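Local coordinates for putative tetR-family transcriptional regulatory protein (Streptomyces coelicolor, PDB 2DG8) that probably acts as a TetR-family transcriptional regulator, a dimer expected to bind DNA through an N-terminal helix-turn-helix domain, at residues 19-22 with 23-27; 105-108 with 109-113; 115-118 with 119-122. One frame throughout, in Å; residues are numbered along the deposited sequence.

Contact 1: residues 19-22 with 23-27; sequences LDLI and AEEGI
The carboxylate of Glu25 carries the CD2 methyl of Leu21 over one face, with CD2 3.6 Å from Glu25 CD and 3.4 Å from Glu25 OE2. Its two oxygens go to arginines, OE1 to Arg29 and OE2 to Arg38, so the methyl meets a group already tied down by charge. One residue earlier, the extended side chain of Glu24 runs back along the helix: its CG sits 3.4 Å from Asp20 O, and its carboxylate lies beside Asp20, OE2 to CB 3.9 Å. Asp20 OD1 and Glu24 OE2 stay 5.0 Å apart, and the like charges are probably eased by their separate mates, Arg102 for Asp20 and Arg38 for Glu24. All this happens on the last turns of helix 10-25, the first helix of the TetR-family DNA-binding domain. Regular i to i+4 bonds run up to Glu25 N, which reaches Leu21 O at 2.8 Å. At Gly26 phi turns positive (98°), and a side chain there would jam against the preceding carbonyl oxygen. Gly26 N still bonds to Ile22 O at 2.8 Å, but from above the carbonyl plane, and the bond is bent (133° at the hydrogen). Past Gly26 the chain leaves the helical path and sets Ile27 beside Ile22, the two side chains pointing the same way. Because Ile27 CG1 is anti to its backbone N (chi1 -168°), its CD1 comes within 3.7 Å of Ile22 CD1. An alanine at Ile22 removes CD1, which would probably leave Ile27 CD1 without its apolar partner and open a gap toward Leu57 and Phe61 of helix 53-77. Arg116 of the second subunit bonds to the carbonyl oxygens of Ile22 and Ala23.

Contact 2: residues 105-108 with 109-113; sequences VLTQ and ELYTL
Two successive turns of helix 101-116, in the C-terminal domain, are joined here by Thr107 against one face of the Tyr111 ring and by Gln108 with Thr112. The Thr107 methyl, CG2, lies over that face of the phenol as a CH-pi contact, 4.0 Å from the ring centroid and 29° off its normal. Thr107 O sits on the same face, offset toward the rim and 3.4 Å from Tyr111 CG. Having CG2 anti to the backbone N (Thr107 OG1 at chi1 -61°) turns the methyl toward the tyrosine, while OG1 bonds back to Asp103 O. Tyr111 OH is held by Glu152, which fixes the far end of the ring. The bent side chain of Gln108 passes the same ring with its amide almost perpendicular to it (89°), NE2 4.1 Å from Tyr111 CD1; this NE2 is buried without a polar partner in the model. Helix 101-116 packs on helices 10-25, 53-77 and 121-135 and also meets the second subunit, where Gln108 packs on Tyr111 of that chain. Gln108 O accepts twice from Thr112, the N at 3.1 Å and the OG1 at 3.1 Å, from opposite faces of the carbonyl plane. Further back, Glu109 folds its CG to 3.3 Å from Val105 O, and its bent chain takes OE2 into a salt bridge with Arg116 of the second subunit.

Contact 3: residues 115-118 with 119-122; sequences ARQP and AYRE
Arg121 reaches back across the turn and gives NH1 to Ala115 O at 3.0 Å, the oxygen lying close to the guanidinium plane. The bond is somewhat bent (146° at the hydrogen), and NH1 stands 30° off the plane of the carbonyl. NE of the same arginine bonds to Ala114 O, so two carbonyls at the end of helix 101-116 fix the rotation of the guanidinium, whose positive charge would be expected to suit that helix terminus. Pro118 covers one face: its CG lies over the centre of the group, 4.2 Å from Arg121 CZ. An arginine chain extended from CG to NE runs alongside the proline to get there. Beside this pair, the side chains of Gln117 and Tyr120 point the same way, with Gln117 OE1 at the edge of the ring, 3.4 Å from Tyr120 CE1, and the amide turned 76° from the ring. What positions these groups is a short 3-10 turn at residues 118-120, following the point where Gln117 leaves helical angles. Tyr120 N bonds to Gln117 O at 2.8 Å, and Arg121 N to Pro118 O at 2.7 Å, the latter from above the carbonyl plane. The turn links helix 101-116 to helix 121-135; Tyr120 lies on Glu54, Leu57 and Arg58 of helix 53-77, Glu122 pairs with Arg58, and Arg121 packs on Ala159 of the second subunit.

How the contacts relate
From the N terminus the three contacts come in series, none nested in or crossing another, and each is local. Contact 1 finishes helix 10-25 in the DNA-binding region. Contact 2 lies in the middle of helix 101-116, and contact 3 turns the end of that helix into helix 121-135. Far apart in sequence, contacts 1 and 2 still touch: Ile27 CB is 3.4 Å from Glu109 OE1, joining the N-terminal region to the C-terminal domain. Contacts 2 and 3 meet through Leu113 CD2 and Tyr120 CD2, 3.7 Å apart. Contacts 1 and 3 do not touch within one chain (nearest atoms about 7 Å apart), but Arg116 of the second subunit's 115-118 reaches contacts 1 and 2.

Contact 1: residues 19-22 with 23-27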
# COMPACT_ATOMS: atom_id res chain seq x y z
N LEU A 19 11.88 -10.11 10.81
CA LEU A 19 11.28 -9.91 9.50
C LEU A 19 10.48 -11.16 9.11
O LEU A 19 9.35 -11.05 8.65
CB LEU A 19 12.38 -9.63 8.46
CG LEU A 19 12.49 -8.23 7.83
CD1 LEU A 19 11.77 -7.16 8.64
CD2 LEU A 19 13.96 -7.91 7.67
N ASP A 20 11.08 -12.34 9.30
CA ASP A 20 10.40 -13.60 9.01
C ASP A 20 9.09 -13.63 9.80
O ASP A 20 8.03 -13.91 9.25
CB ASP A 20 11.26 -14.80 9.46
CG ASP A 20 12.48 -15.03 8.57
OD1 ASP A 20 13.35 -15.82 8.98
OD2 ASP A 20 12.56 -14.43 7.47
N LEU A 21 9.18 -13.37 11.10
CA LEU A 21 8.02 -13.37 11.99
C LEU A 21 6.92 -12.43 11.50
O LEU A 21 5.77 -12.84 11.38
CB LEU A 21 8.46 -12.98 13.41
CG LEU A 21 7.44 -12.98 14.56
CD1 LEU A 21 6.47 -11.81 14.41
CD2 LEU A 21 6.68 -14.31 14.58
N ILE A 22 7.26 -11.18 11.22
CA ILE A 22 6.26 -10.22 10.75
C ILE A 22 5.62 -10.70 9.44
O ILE A 22 4.39 -10.68 9.29
CB ILE A 22 6.88 -8.81 10.55
CG1 ILE A 22 7.31 -8.23 11.90
CG2 ILE A 22 5.87 -7.86 9.88
CD1 ILE A 22 8.03 -6.90 11.80
N ALA A 23 6.45 -11.14 8.50
CA ALA A 23 5.95 -11.62 7.21
C ALA A 23 4.97 -12.79 7.36
O ALA A 23 3.92 -12.82 6.74
CB ALA A 23 7.11 -12.03 6.32
N GLU A 24 5.33 -13.75 8.20
CA GLU A 24 4.51 -14.93 8.42
C GLU A 24 3.30 -14.77 9.33
O GLU A 24 2.19 -15.18 8.97
CB GLU A 24 5.37 -16.08 8.95
CG GLU A 24 6.43 -16.58 7.98
CD GLU A 24 7.37 -17.61 8.62
OE1 GLU A 24 6.87 -18.58 9.23
OE2 GLU A 24 8.60 -17.44 8.50
N GLU A 25 3.49 -14.17 10.50
CA GLU A 25 2.40 -14.04 11.47
C GLU A 25 1.81 -12.65 11.67
O GLU A 25 0.78 -12.50 12.33
CB GLU A 25 2.87 -14.57 12.84
CG GLU A 25 3.26 -16.05 12.83
CD GLU A 25 3.85 -16.51 14.16
OE1 GLU A 25 3.27 -16.20 15.21
OE2 GLU A 25 4.90 -17.19 14.14
N GLY A 26 2.47 -11.63 11.12
CA GLY A 26 1.97 -10.28 11.26
C GLY A 26 2.66 -9.50 12.37
O GLY A 26 3.26 -10.09 13.28
N ILE A 27 2.56 -8.18 12.29
CA ILE A 27 3.17 -7.28 13.25
C ILE A 27 2.75 -7.50 14.71
O ILE A 27 3.58 -7.45 15.61
CB ILE A 27 2.91 -5.81 12.85
CG1 ILE A 27 3.78 -4.87 13.67
CG2 ILE A 27 1.43 -5.47 13.03
CD1 ILE A 27 5.25 -4.96 13.33

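Contact 2: residues 105-108 with 109-113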
# COMPACT_ATOMS: atom_id res chain seq x y z
N VAL A 105 4.20 -8.55 1.44
CA VAL A 105 3.61 -8.51 2.78
C VAL A 105 4.38 -7.58 3.73
O VAL A 105 3.78 -6.80 4.47
CB VAL A 105 3.55 -9.95 3.39
CG1 VAL A 105 3.10 -9.91 4.85
CG2 VAL A 105 2.59 -10.81 2.58
N LEU A 106 5.71 -7.64 3.70
CA LEU A 106 6.53 -6.78 4.56
C LEU A 106 6.34 -5.32 4.16
O LEU A 106 6.28 -4.43 5.01
CB LEU A 106 8.01 -7.18 4.48
CG LEU A 106 8.36 -8.54 5.12
CD1 LEU A 106 9.84 -8.89 4.87
CD2 LEU A 106 8.07 -8.49 6.62
N THR A 107 6.22 -5.08 2.86
CA THR A 107 6.00 -3.73 2.38
C THR A 107 4.67 -3.23 2.95
O THR A 107 4.60 -2.13 3.50
CB THR A 107 5.91 -3.68 0.82
OG1 THR A 107 7.14 -4.13 0.25
CG2 THR A 107 5.65 -2.26 0.35
N GLN A 108 3.62 -4.03 2.83
CA GLN A 108 2.32 -3.61 3.35
C GLN A 108 2.30 -3.49 4.87
O GLN A 108 1.61 -2.63 5.41
CB GLN A 108 1.22 -4.56 2.86
CG GLN A 108 1.10 -4.61 1.33
CD GLN A 108 0.87 -3.24 0.71
OE1 GLN A 108 1.43 -2.92 -0.33
NE2 GLN A 108 0.05 -2.43 1.35
N GLU A 109 3.03 -4.36 5.57
CA GLU A 109 3.06 -4.27 7.03
C GLU A 109 3.65 -2.92 7.39
O GLU A 109 3.10 -2.19 8.22
CB GLU A 109 3.92 -5.39 7.64
CG GLU A 109 3.24 -6.75 7.69
CD GLU A 109 2.15 -6.84 8.77
OE1 GLU A 109 2.05 -5.91 9.60
OE2 GLU A 109 1.42 -7.85 8.81
N LEU A 110 4.77 -2.57 6.76
CA LEU A 110 5.42 -1.31 7.05
C LEU A 110 4.50 -0.12 6.82
O LEU A 110 4.42 0.78 7.65
CB LEU A 110 6.69 -1.14 6.20
CG LEU A 110 7.34 0.24 6.34
CD1 LEU A 110 7.60 0.54 7.80
CD2 LEU A 110 8.63 0.29 5.55
N TYR A 111 3.81 -0.11 5.68
CA TYR A 111 2.89 0.98 5.36
C TYR A 111 1.78 1.14 6.41
O TYR A 111 1.39 2.26 6.72
CB TYR A 111 2.27 0.75 3.98
CG TYR A 111 3.23 0.94 2.83
CD1 TYR A 111 2.88 0.60 1.53
CD2 TYR A 111 4.51 1.46 3.05
CE1 TYR A 111 3.77 0.77 0.48
CE2 TYR A 111 5.40 1.64 2.02
CZ TYR A 111 5.03 1.29 0.73
OH TYR A 111 5.92 1.48 -0.29
N THR A 112 1.28 0.03 6.94
CA THR A 112 0.22 0.10 7.95
C THR A 112 0.81 0.68 9.22
O THR A 112 0.19 1.51 9.88
CB THR A 112 -0.39 -1.30 8.25
OG1 THR A 112 -0.95 -1.84 7.04
CG2 THR A 112 -1.52 -1.21 9.27
N LEU A 113 2.02 0.25 9.55
CA LEU A 113 2.70 0.74 10.75
C LEU A 113 2.92 2.26 10.64
O LEU A 113 2.63 3.01 11.57
CB LEU A 113 4.05 0.02 10.93
CG LEU A 113 4.88 0.32 12.19
CD1 LEU A 113 4.07 0.08 13.46
CD2 LEU A 113 6.11 -0.58 12.18

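Contact 3: residues 115-118 with 119-122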
# COMPACT_ATOMS: atom_id res chain seq x y z
N ALA A 115 1.30 4.32 8.80
CA ALA A 115 0.02 5.02 8.78
C ALA A 115 -0.46 5.26 10.22
O ALA A 115 -0.93 6.35 10.55
CB ALA A 115 -1.01 4.19 8.04
N ARG A 116 -0.32 4.23 11.05
CA ARG A 116 -0.75 4.29 12.44
C ARG A 116 0.15 5.12 13.35
O ARG A 116 -0.34 5.96 14.10
CB ARG A 116 -0.85 2.87 13.02
CG ARG A 116 -2.01 2.03 12.47
CD ARG A 116 -2.02 0.66 13.14
NE ARG A 116 -3.11 -0.21 12.68
CZ ARG A 116 -4.40 0.00 12.91
NH1 ARG A 116 -5.30 -0.85 12.45
NH2 ARG A 116 -4.79 1.07 13.60
N GLN A 117 1.46 4.88 13.28
CA GLN A 117 2.42 5.60 14.12
C GLN A 117 3.37 6.47 13.30
O GLN A 117 4.39 5.99 12.82
CB GLN A 117 3.24 4.60 14.94
CG GLN A 117 2.40 3.78 15.92
CD GLN A 117 3.20 2.66 16.59
OE1 GLN A 117 4.33 2.87 17.03
NE2 GLN A 117 2.61 1.48 16.67
N PRO A 118 3.04 7.76 13.15
CA PRO A 118 3.82 8.75 12.40
C PRO A 118 5.33 8.63 12.52
O PRO A 118 6.05 8.84 11.54
CB PRO A 118 3.30 10.08 12.95
CG PRO A 118 1.86 9.78 13.20
CD PRO A 118 1.92 8.42 13.86
N ALA A 119 5.82 8.29 13.70
CA ALA A 119 7.26 8.15 13.90
C ALA A 119 7.86 7.23 12.83
O ALA A 119 8.99 7.46 12.37
CB ALA A 119 7.55 7.59 15.28
N TYR A 120 7.12 6.21 12.43
CA TYR A 120 7.64 5.29 11.42
C TYR A 120 7.65 5.83 10.00
O TYR A 120 8.19 5.19 9.09
CB TYR A 120 6.89 3.95 11.49
CG TYR A 120 7.30 3.11 12.68
CD1 TYR A 120 6.58 3.17 13.88
CD2 TYR A 120 8.42 2.28 12.63
CE1 TYR A 120 6.97 2.43 15.00
CE2 TYR A 120 8.83 1.54 13.75
CZ TYR A 120 8.09 1.62 14.92
OH TYR A 120 8.48 0.89 16.02
N ARG A 121 7.07 7.02 9.79
CA ARG A 121 7.06 7.62 8.47
C ARG A 121 8.46 8.13 8.14
O ARG A 121 8.76 8.50 7.00
CB ARG A 121 6.03 8.75 8.40
CG ARG A 121 4.62 8.21 8.50
CD ARG A 121 3.56 9.28 8.41
NE ARG A 121 2.27 8.75 8.86
CZ ARG A 121 1.20 9.49 9.07
NH1 ARG A 121 0.07 8.92 9.48
NH2 ARG A 121 1.24 10.81 8.89
N GLU A 122 9.33 8.13 9.15
CA GLU A 122 10.73 8.52 8.95
C GLU A 122 11.34 7.42 8.10
O GLU A 122 12.22 7.66 7.27
CB GLU A 122 11.48 8.57 10.28
CG GLU A 122 11.25 9.81 11.11
CD GLU A 122 11.97 9.75 12.45
OE1 GLU A 122 13.17 9.39 12.47
OE2 GLU A 122 11.34 10.06 13.48